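Side-chain contacts in putative silent information regulator 2 (Leishmania infantum, PDB 5OL0), which catalyses the NAD-dependent removal of acetyl groups from lysine side chains of proteins and probably acts as a regulator of gene expression: residues A[43-47]-A[48-52]; A[241-244]-A[245-249]. All coordinates share one frame; numbering follows the deposited sequence.

Contact 1 of 2, residues A[43-47]-A[48-52]; sequences GASVA and AGIPD
The carbonyl oxygen V46 O receives the N-H of G49, with V46 O and G49 N 2.8 Å apart. The bond is fairly straight, at 158° about the hydrogen. One residue earlier, S45 O takes the N-H of A48 in a second bond, more bent at 143°, with S45 O and A48 N also separated by 2.8 Å. Both bonds span three residues, so two overlapping turns wind the chain tightly through 45-49. At G49 phi turns positive, and beyond it the backbone runs extended through I50-P51-D52.

The side chains gather round the S45 carbonyl. The methyl A48 CB sits 3.3 Å from S45 O, and the I50 side chain comes alongside, with CG1 lying 3.8 Å from S45 O. From there I50 reaches back across the turn: CG1 stands beside its own backbone N (chi1 -67°) and the chain continues extended, which carries the terminal methyl CD1 to within 3.7 Å of S45 CB. This is the contact that joins the two side chains, a meeting of methyl and methylene. The hydroxyl of S45 is directed elsewhere and bonds to D129 and H108. I50 N is buried here and has no hydrogen-bonding partner in the model.

L131 of helix 131-134 packs on both S45 and A48, while F102 and D129 border I50. D129 is an NAD-binding residue in a close relative, so the serine ties this turn directly to the probable cofactor site. The sequence from G43 through the I50-P51-D52 run, in the loop after strand 36-40, belongs to the signature cofactor-binding loop of the sirtuin Rossmann-type domain.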
ATOM      1  N   GLY A  43      -7.077   1.260  -1.975  1.00 29.05           N
ATOM      2  CA  GLY A  43      -8.057   0.557  -2.831  1.00 28.84           C
ATOM      3  C   GLY A  43      -8.003  -0.966  -2.782  1.00 29.58           C
ATOM      4  O   GLY A  43      -9.041  -1.580  -2.905  1.00 29.23           O
ATOM      5  N   ALA A  44      -6.814  -1.552  -2.558  1.00 25.13           N
ATOM      6  CA  ALA A  44      -6.574  -2.998  -2.467  1.00 30.32           C
ATOM      7  C   ALA A  44      -7.161  -3.654  -1.247  1.00 29.52           C
ATOM      8  O   ALA A  44      -7.337  -4.867  -1.205  1.00 33.42           O
ATOM      9  CB  ALA A  44      -5.064  -3.260  -2.465  1.00 30.01           C
ATOM     10  N   SER A  45      -7.391  -2.870  -0.208  1.00 28.24           N
ATOM     11  CA  SER A  45      -7.813  -3.455   1.055  1.00 30.97           C
ATOM     12  C   SER A  45      -9.265  -3.149   1.478  1.00 34.43           C
ATOM     13  O   SER A  45      -9.733  -3.722   2.480  1.00 33.05           O
ATOM     14  CB  SER A  45      -6.854  -3.012   2.121  1.00 29.60           C
ATOM     15  OG  SER A  45      -5.597  -3.558   1.794  1.00 33.63           O
ATOM     16  N   VAL A  46      -9.967  -2.322   0.698  1.00 28.71           N
ATOM     17  CA  VAL A  46     -11.430  -2.131   0.856  1.00 33.78           C
ATOM     18  C   VAL A  46     -12.164  -3.439   0.985  1.00 35.22           C
ATOM     19  O   VAL A  46     -12.957  -3.630   1.921  1.00 34.90           O
ATOM     20  CB  VAL A  46     -12.027  -1.391  -0.372  1.00 39.83           C
ATOM     21  CG1 VAL A  46     -13.572  -1.250  -0.291  1.00 43.23           C
ATOM     22  CG2 VAL A  46     -11.372  -0.042  -0.502  1.00 38.86           C
ATOM     23  N   ALA A  47     -11.886  -4.378   0.083  1.00 33.31           N
ATOM     24  CA  ALA A  47     -12.539  -5.683   0.146  1.00 34.17           C
ATOM     25  C   ALA A  47     -12.223  -6.456   1.460  1.00 32.39           C
ATOM     26  O   ALA A  47     -12.927  -7.341   1.813  1.00 30.75           O
ATOM     27  CB  ALA A  47     -12.208  -6.545  -1.071  1.00 36.17           C
ATOM     28  N   ALA A  48     -11.216  -6.089   2.220  1.00 36.17           N
ATOM     29  CA  ALA A  48     -11.015  -6.735   3.493  1.00 34.85           C
ATOM     30  C   ALA A  48     -11.928  -6.191   4.590  1.00 37.20           C
ATOM     31  O   ALA A  48     -11.969  -6.773   5.674  1.00 33.22           O
ATOM     32  CB  ALA A  48      -9.584  -6.656   3.926  1.00 33.59           C
ATOM     33  N   GLY A  49     -12.608  -5.081   4.322  1.00 35.49           N
ATOM     34  CA  GLY A  49     -13.509  -4.451   5.308  1.00 34.05           C
ATOM     35  C   GLY A  49     -12.806  -3.351   6.019  1.00 32.78           C
ATOM     36  O   GLY A  49     -13.208  -2.985   7.075  1.00 37.48           O
ATOM     37  N   ILE A  50     -11.749  -2.780   5.471  1.00 36.35           N
ATOM     38  CA  ILE A  50     -11.055  -1.726   6.222  1.00 41.08           C
ATOM     39  C   ILE A  50     -11.929  -0.461   6.208  1.00 49.03           C
ATOM     40  O   ILE A  50     -12.425  -0.122   5.160  1.00 45.94           O
ATOM     41  CB  ILE A  50      -9.638  -1.581   5.712  1.00 41.84           C
ATOM     42  CG1 ILE A  50      -8.936  -2.906   6.103  1.00 42.53           C
ATOM     43  CG2 ILE A  50      -8.938  -0.356   6.317  1.00 40.95           C
ATOM     44  CD1 ILE A  50      -7.478  -2.963   5.792  1.00 46.78           C
ATOM     45  N   PRO A  51     -12.219   0.136   7.405  1.00 58.67           N
ATOM     46  CA  PRO A  51     -12.965   1.416   7.525  1.00 58.82           C
ATOM     47  C   PRO A  51     -12.332   2.566   6.723  1.00 59.83           C
ATOM     48  O   PRO A  51     -11.204   2.982   7.049  1.00 60.41           O
ATOM     49  CB  PRO A  51     -12.887   1.743   9.049  1.00 59.59           C
ATOM     50  CG  PRO A  51     -12.626   0.444   9.739  1.00 61.60           C
ATOM     51  CD  PRO A  51     -11.882  -0.419   8.751  1.00 61.33           C
ATOM     52  N   ASP A  52     -13.029   3.035   5.677  1.00 60.17           N
ATOM     53  CA  ASP A  52     -12.662   4.286   4.964  1.00 58.79           C
ATOM     54  C   ASP A  52     -12.890   5.564   5.810  1.00 55.32           C
ATOM     55  O   ASP A  52     -14.040   5.872   6.173  1.00 48.22           O
ATOM     56  CB  ASP A  52     -13.450   4.426   3.664  1.00 56.86           C
ATOM     57  CG  ASP A  52     -12.819   5.407   2.701  1.00 58.94           C
ATOM     58  OD1 ASP A  52     -12.248   6.448   3.112  1.00 54.21           O
ATOM     59  OD2 ASP A  52     -12.880   5.120   1.500  1.00 52.09           O
TER

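Contact 2 of 2, residues A[241-244]-A[245-249]; sequences VMNR and ERVGG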
ATOM      1  N   VAL A 241      -2.377   0.424 -14.187  1.00 25.65           N
ATOM      2  CA  VAL A 241      -2.975   1.065 -13.010  1.00 25.38           C
ATOM      3  C   VAL A 241      -4.343   0.452 -12.860  1.00 26.69           C
ATOM      4  O   VAL A 241      -5.122   0.479 -13.820  1.00 28.34           O
ATOM      5  CB  VAL A 241      -3.074   2.585 -13.138  1.00 28.80           C
ATOM      6  CG1 VAL A 241      -3.703   3.172 -11.884  1.00 29.56           C
ATOM      7  CG2 VAL A 241      -1.682   3.180 -13.408  1.00 29.46           C
ATOM      8  N   MET A 242      -4.588  -0.182 -11.715  1.00 27.62           N
ATOM      9  CA  MET A 242      -5.942  -0.639 -11.316  1.00 28.08           C
ATOM     10  C   MET A 242      -6.506   0.267 -10.241  1.00 29.95           C
ATOM     11  O   MET A 242      -6.065   0.242  -9.084  1.00 30.57           O
ATOM     12  CB  MET A 242      -5.912  -2.071 -10.801  1.00 30.78           C
ATOM     13  CG  MET A 242      -5.334  -3.087 -11.764  1.00 32.50           C
ATOM     14  SD  MET A 242      -5.348  -4.770 -11.087  1.00 36.99           S
ATOM     15  CE  MET A 242      -4.890  -5.642 -12.576  1.00 34.54           C
ATOM     16  N   ASN A 243      -7.496   1.085 -10.606  1.00 28.20           N
ATOM     17  CA  ASN A 243      -7.981   2.118  -9.677  1.00 29.50           C
ATOM     18  C   ASN A 243      -9.425   2.475 -10.071  1.00 29.39           C
ATOM     19  O   ASN A 243      -9.782   2.342 -11.227  1.00 26.24           O
ATOM     20  CB  ASN A 243      -7.048   3.346  -9.719  1.00 29.83           C
ATOM     21  CG  ASN A 243      -7.124   4.205  -8.451  1.00 35.23           C
ATOM     22  OD1 ASN A 243      -8.080   4.940  -8.272  1.00 35.95           O
ATOM     23  ND2 ASN A 243      -6.129   4.104  -7.569  1.00 33.72           N
ATOM     24  N   ARG A 244     -10.206   2.881  -9.088  1.00 31.70           N
ATOM     25  CA  ARG A 244     -11.570   3.428  -9.264  1.00 35.01           C
ATOM     26  C   ARG A 244     -11.573   4.875  -9.730  1.00 36.70           C
ATOM     27  O   ARG A 244     -12.645   5.430  -9.937  1.00 28.63           O
ATOM     28  CB  ARG A 244     -12.297   3.428  -7.926  1.00 33.42           C
ATOM     29  CG  ARG A 244     -12.561   2.041  -7.328  1.00 34.95           C
ATOM     30  CD  ARG A 244     -13.665   1.379  -8.108  1.00 38.23           C
ATOM     31  NE  ARG A 244     -14.248   0.296  -7.361  1.00 35.40           N
ATOM     32  CZ  ARG A 244     -15.272  -0.454  -7.763  1.00 34.12           C
ATOM     33  NH1 ARG A 244     -15.843  -0.282  -8.949  1.00 32.77           N
ATOM     34  NH2 ARG A 244     -15.717  -1.417  -6.968  1.00 33.60           N
ATOM     35  N   GLU A 245     -10.404   5.510  -9.776  1.00 32.39           N
ATOM     36  CA  GLU A 245     -10.267   6.923 -10.172  1.00 36.08           C
ATOM     37  C   GLU A 245      -9.169   7.067 -11.196  1.00 36.38           C
ATOM     38  O   GLU A 245      -8.203   6.287 -11.171  1.00 34.23           O
ATOM     39  CB  GLU A 245      -9.832   7.802  -8.969  1.00 35.75           C
ATOM     40  CG  GLU A 245     -10.737   7.837  -7.785  1.00 41.50           C
ATOM     41  CD  GLU A 245     -10.364   8.984  -6.864  1.00 46.33           C
ATOM     42  OE1 GLU A 245      -9.330   8.888  -6.182  1.00 57.99           O
ATOM     43  OE2 GLU A 245     -11.065  10.014  -6.837  1.00 45.45           O
ATOM     44  N   ARG A 246      -9.289   8.086 -12.048  1.00 35.70           N
ATOM     45  CA  ARG A 246      -8.279   8.431 -13.047  1.00 39.64           C
ATOM     46  C   ARG A 246      -7.205   9.195 -12.254  1.00 43.40           C
ATOM     47  O   ARG A 246      -7.317  10.405 -12.002  1.00 43.04           O
ATOM     48  CB  ARG A 246      -8.938   9.201 -14.240  1.00 41.72           C
ATOM     49  CG  ARG A 246      -8.106  10.147 -15.122  1.00 54.97           C
ATOM     50  CD  ARG A 246      -6.969   9.409 -15.764  1.00 54.04           C
ATOM     51  NE  ARG A 246      -6.050  10.029 -16.760  1.00 50.06           N
ATOM     52  CZ  ARG A 246      -4.823  10.538 -16.547  1.00 51.23           C
ATOM     53  NH1 ARG A 246      -4.342  10.800 -15.319  1.00 46.49           N
ATOM     54  NH2 ARG A 246      -4.078  10.858 -17.606  1.00 51.74           N
ATOM     55  N   VAL A 247      -6.168   8.460 -11.830  1.00 39.97           N
ATOM     56  CA  VAL A 247      -5.103   9.031 -10.947  1.00 42.04           C
ATOM     57  C   VAL A 247      -3.859   9.377 -11.755  1.00 41.45           C
ATOM     58  O   VAL A 247      -3.713   8.904 -12.877  1.00 41.09           O
ATOM     59  CB  VAL A 247      -4.685   8.103  -9.767  1.00 44.33           C
ATOM     60  CG1 VAL A 247      -5.846   7.959  -8.749  1.00 46.38           C
ATOM     61  CG2 VAL A 247      -4.168   6.753 -10.259  1.00 40.01           C
ATOM     62  N   GLY A 248      -3.001  10.199 -11.149  1.00 42.27           N
ATOM     63  CA  GLY A 248      -1.683  10.569 -11.672  1.00 43.54           C
ATOM     64  C   GLY A 248      -1.536  11.831 -12.536  1.00 42.87           C
ATOM     65  O   GLY A 248      -0.415  12.156 -12.969  1.00 40.82           O
ATOM     66  N   GLY A 249      -2.638  12.515 -12.846  1.00 41.41           N
ATOM     67  CA  GLY A 249      -2.629  13.640 -13.796  1.00 36.03           C
ATOM     68  C   GLY A 249      -1.902  13.325 -15.118  1.00 38.70           C
ATOM     69  O   GLY A 249      -2.027  12.229 -15.691  1.00 34.56           O
TER
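N243 turns its side-chain oxygen onto the backbone of E245: N243 OD1 lies 2.8 Å from E245 N, and the N-H approaches in the plane of the amide, on a lone pair. With the acceptor two residues before the donor, this is an Asx turn. It depends on N243 CG standing anti to its backbone N (chi1 -157°), which swings the amide forward along the chain. E245 CB lies 3.4 Å from the same N243 OD1, while its carboxylate leads away.

V247 points back at V241 and N243, two of the buried residues of 241-244. Its CG1, anti to its carbonyl carbon (chi1 -68°), approaches N243 OD1 at 3.8 Å, the two side chains crossing at about a right angle. Its CG2, between backbone N and carbonyl carbon, meets V241 CG1 at 4.0 Å. Farther on, R246 directs the edge of its guanidinium at the G249 carbonyl: NH1 bonds to G249 O at 2.7 Å, and NH2 adds a weak bond.

N243, R244 and E245 probably bind NAD, as in a close relative. The turn leaves the end of strand 239-242, which lies between parallel strands 213-217 and 279-282; F252 and F254 touch V241, and M242 packs on helix 286-296.

How the contacts relate
Contact 1 precedes contact 2 in the chain, and their centres are about 17 Å apart, with nearest atoms about 6 Å from each other and no touch. Both are tied to strands of the same six-stranded parallel sheet: residues 43-52 lie in the loop after strand 36-40, whereas contact 2 runs off the end of strand 239-242. Strand 213-217 runs between these two, and G218 just beyond it bonds through its backbone to G43 and to M242. The side chains of A47 and R244 each lie about 7 Å from that of C286, an NAD-binding residue in a close relative. Both turns thus probably border one NAD site along the ends of the sheet's strands.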